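Local coordinates for protein amine Dehydrogenase (Pseudomonas putida, PDB 1JMX) that forms the beta-propeller subunit of a quinohemoprotein amine dehydrogenase, an enzyme with a quinone cofactor and heme c that probably oxidises primary amines, at residues 41-47 against 59-64. Sequence-based numbering, arbitrary orientation.
Sequences DKFGPGT and VLNNHY
In this beta-propeller blade, the loop 41-47 runs antiparallel to 59-62, after which residues 62-64 curl back toward Gly44 and Pro45; the loop leads into strand 47-50 beside the end of strand 56-61. CA atoms pair as Lys42-Asn62 (4.5 Å), Gly44-His63 (4.5 Å) and Thr47-Leu60 (5.4 Å). Gly46 (phi/psi 81/14) and Thr47 both face Leu60, a G1 beta bulge: Gly46 N donates to Leu60 O (2.9 Å) and Leu60 N to Thr47 O (3.0 Å). A CB on Gly46 would strike the Phe43 ring. Pro45 follows a cis peptide, and Asn62, His63 and Tyr64 have successive positive phi (54°, 62°, 59°), so that Tyr64 N reaches Gly44 O (2.9 Å). Asn62 N donates to Lys42 O (2.7 Å).

Two asparagine side chains extend this backbone pairing: Asn61 OD1 accepts from Gly44 N (2.8 Å), and Asn62 OD1 from Lys42 N (3.1 Å), while Asn62 ND2 binds Asp66. The CA-to-CB bond of Phe43 (chi1 t) points away from 59-64, and its ring meets Tyr19, though Phe43 CD1 stays 3.9 Å from Asn61 OD1. Tyr64, chi1 m, hydrogen-bonds Tyr95 through OH and lays its ring under Pro45, whose CD sits 3.5 Å from the Tyr64 ring centroid and 7° off its normal, a CH-pi contact; Pro45 CG also touches Leu60 CD1 at 3.8 Å.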
loop_
_atom_site.group_PDB
_atom_site.type_symbol
_atom_site.label_atom_id
_atom_site.label_comp_id
_atom_site.label_asym_id
_atom_site.label_seq_id
_atom_site.Cartn_x
_atom_site.Cartn_y
_atom_site.Cartn_z
ATOM N N ASP B 41 -3.895 -26.503 -14.313
ATOM C CA ASP B 41 -4.032 -25.800 -13.047
ATOM C C ASP B 41 -4.252 -24.288 -13.177
ATOM O O ASP B 41 -5.069 -23.858 -13.998
ATOM C CB ASP B 41 -2.872 -26.176 -12.118
ATOM C CG ASP B 41 -2.830 -27.674 -11.827
ATOM O OD1 ASP B 41 -3.903 -28.319 -11.848
ATOM O OD2 ASP B 41 -1.728 -28.212 -11.592
ATOM N N LYS B 42 -3.549 -23.490 -12.377
ATOM C CA LYS B 42 -3.722 -22.042 -12.413
ATOM C C LYS B 42 -2.455 -21.304 -12.845
ATOM O O LYS B 42 -1.358 -21.836 -12.739
ATOM C CB LYS B 42 -4.199 -21.548 -11.043
ATOM C CG LYS B 42 -5.530 -22.157 -10.593
ATOM C CD LYS B 42 -6.685 -21.615 -11.430
ATOM C CE LYS B 42 -7.989 -22.395 -11.233
ATOM N NZ LYS B 42 -8.608 -22.228 -9.874
ATOM N N PHE B 43 -2.635 -20.083 -13.349
ATOM C CA PHE B 43 -1.545 -19.225 -13.825
ATOM C C PHE B 43 -0.859 -18.480 -12.684
ATOM O O PHE B 43 -1.487 -18.150 -11.682
ATOM C CB PHE B 43 -2.098 -18.210 -14.834
ATOM C CG PHE B 43 -1.043 -17.353 -15.499
ATOM C CD1 PHE B 43 -0.441 -17.765 -16.686
ATOM C CD2 PHE B 43 -0.682 -16.119 -14.959
ATOM C CE1 PHE B 43 0.498 -16.968 -17.327
ATOM C CE2 PHE B 43 0.254 -15.317 -15.591
ATOM C CZ PHE B 43 0.847 -15.743 -16.783
ATOM N N GLY B 44 0.425 -18.189 -12.867
ATOM C CA GLY B 44 1.178 -17.470 -11.858
ATOM C C GLY B 44 2.448 -18.178 -11.445
ATOM O O GLY B 44 2.378 -19.200 -10.772
ATOM N N PRO B 45 3.629 -17.671 -11.838
ATOM C CA PRO B 45 3.835 -16.466 -12.651
ATOM C C PRO B 45 3.721 -16.719 -14.151
ATOM O O PRO B 45 3.579 -15.787 -14.937
ATOM C CB PRO B 45 5.251 -16.059 -12.278
ATOM C CG PRO B 45 5.932 -17.374 -12.087
ATOM C CD PRO B 45 4.912 -18.161 -11.296
ATOM N N GLY B 46 3.770 -17.987 -14.536
ATOM C CA GLY B 46 3.691 -18.342 -15.938
ATOM C C GLY B 46 5.035 -18.190 -16.626
ATOM O O GLY B 46 5.111 -18.214 -17.841
ATOM N N THR B 47 6.096 -18.048 -15.847
ATOM C CA THR B 47 7.437 -17.885 -16.387
ATOM C C THR B 47 7.905 -19.157 -17.088
ATOM O O THR B 47 7.976 -20.222 -16.467
ATOM C CB THR B 47 8.428 -17.521 -15.271
ATOM O OG1 THR B 47 8.008 -16.303 -14.649
ATOM C CG2 THR B 47 9.838 -17.340 -15.827
ATOM N N VAL B 59 7.478 -24.462 -17.426
ATOM C CA VAL B 59 6.798 -23.307 -16.832
ATOM C C VAL B 59 6.540 -23.352 -15.324
ATOM O O VAL B 59 5.989 -24.325 -14.805
ATOM C CB VAL B 59 5.417 -23.092 -17.534
ATOM C CG1 VAL B 59 4.798 -21.759 -17.131
ATOM C CG2 VAL B 59 5.564 -23.177 -19.049
ATOM N N LEU B 60 6.939 -22.286 -14.632
ATOM C CA LEU B 60 6.705 -22.144 -13.193
ATOM C C LEU B 60 5.302 -21.555 -13.168
ATOM O O LEU B 60 5.088 -20.437 -13.634
ATOM C CB LEU B 60 7.681 -21.140 -12.575
ATOM C CG LEU B 60 8.121 -21.270 -11.112
ATOM C CD1 LEU B 60 8.358 -19.875 -10.554
ATOM C CD2 LEU B 60 7.119 -22.021 -10.262
ATOM N N ASN B 61 4.348 -22.326 -12.666
ATOM C CA ASN B 61 2.964 -21.893 -12.628
ATOM C C ASN B 61 2.281 -22.286 -11.326
ATOM O O ASN B 61 2.940 -22.619 -10.342
ATOM C CB ASN B 61 2.216 -22.515 -13.808
ATOM C CG ASN B 61 1.404 -21.502 -14.591
ATOM O OD1 ASN B 61 1.491 -20.294 -14.362
ATOM N ND2 ASN B 61 0.612 -21.994 -15.525
ATOM N N ASN B 62 0.954 -22.212 -11.335
ATOM C CA ASN B 62 0.120 -22.564 -10.188
ATOM C C ASN B 62 0.512 -21.828 -8.914
ATOM O O ASN B 62 0.708 -22.433 -7.857
ATOM C CB ASN B 62 0.138 -24.073 -9.958
ATOM C CG ASN B 62 -1.136 -24.577 -9.330
ATOM O OD1 ASN B 62 -2.224 -24.101 -9.646
ATOM N ND2 ASN B 62 -1.014 -25.541 -8.436
ATOM N N HIS B 63 0.646 -20.512 -9.043
ATOM C CA HIS B 63 1.000 -19.637 -7.933
ATOM C C HIS B 63 2.362 -19.917 -7.312
ATOM O O HIS B 63 2.487 -20.047 -6.091
ATOM C CB HIS B 63 -0.109 -19.648 -6.876
ATOM C CG HIS B 63 -1.463 -19.336 -7.430
ATOM N ND1 HIS B 63 -1.822 -18.073 -7.848
ATOM C CD2 HIS B 63 -2.527 -20.130 -7.686
ATOM C CE1 HIS B 63 -3.046 -18.104 -8.343
ATOM N NE2 HIS B 63 -3.496 -19.341 -8.255
ATOM N N TYR B 64 3.377 -20.004 -8.173
ATOM C CA TYR B 64 4.768 -20.228 -7.764
ATOM C C TYR B 64 4.996 -21.515 -6.968
ATOM O O TYR B 64 5.938 -21.598 -6.183
ATOM C CB TYR B 64 5.269 -19.030 -6.941
ATOM C CG TYR B 64 5.093 -17.677 -7.610
ATOM C CD1 TYR B 64 3.830 -17.098 -7.747
ATOM C CD2 TYR B 64 6.192 -16.981 -8.114
ATOM C CE1 TYR B 64 3.664 -15.871 -8.368
ATOM C CE2 TYR B 64 6.037 -15.749 -8.737
ATOM C CZ TYR B 64 4.770 -15.199 -8.864
ATOM O OH TYR B 64 4.613 -13.991 -9.505
#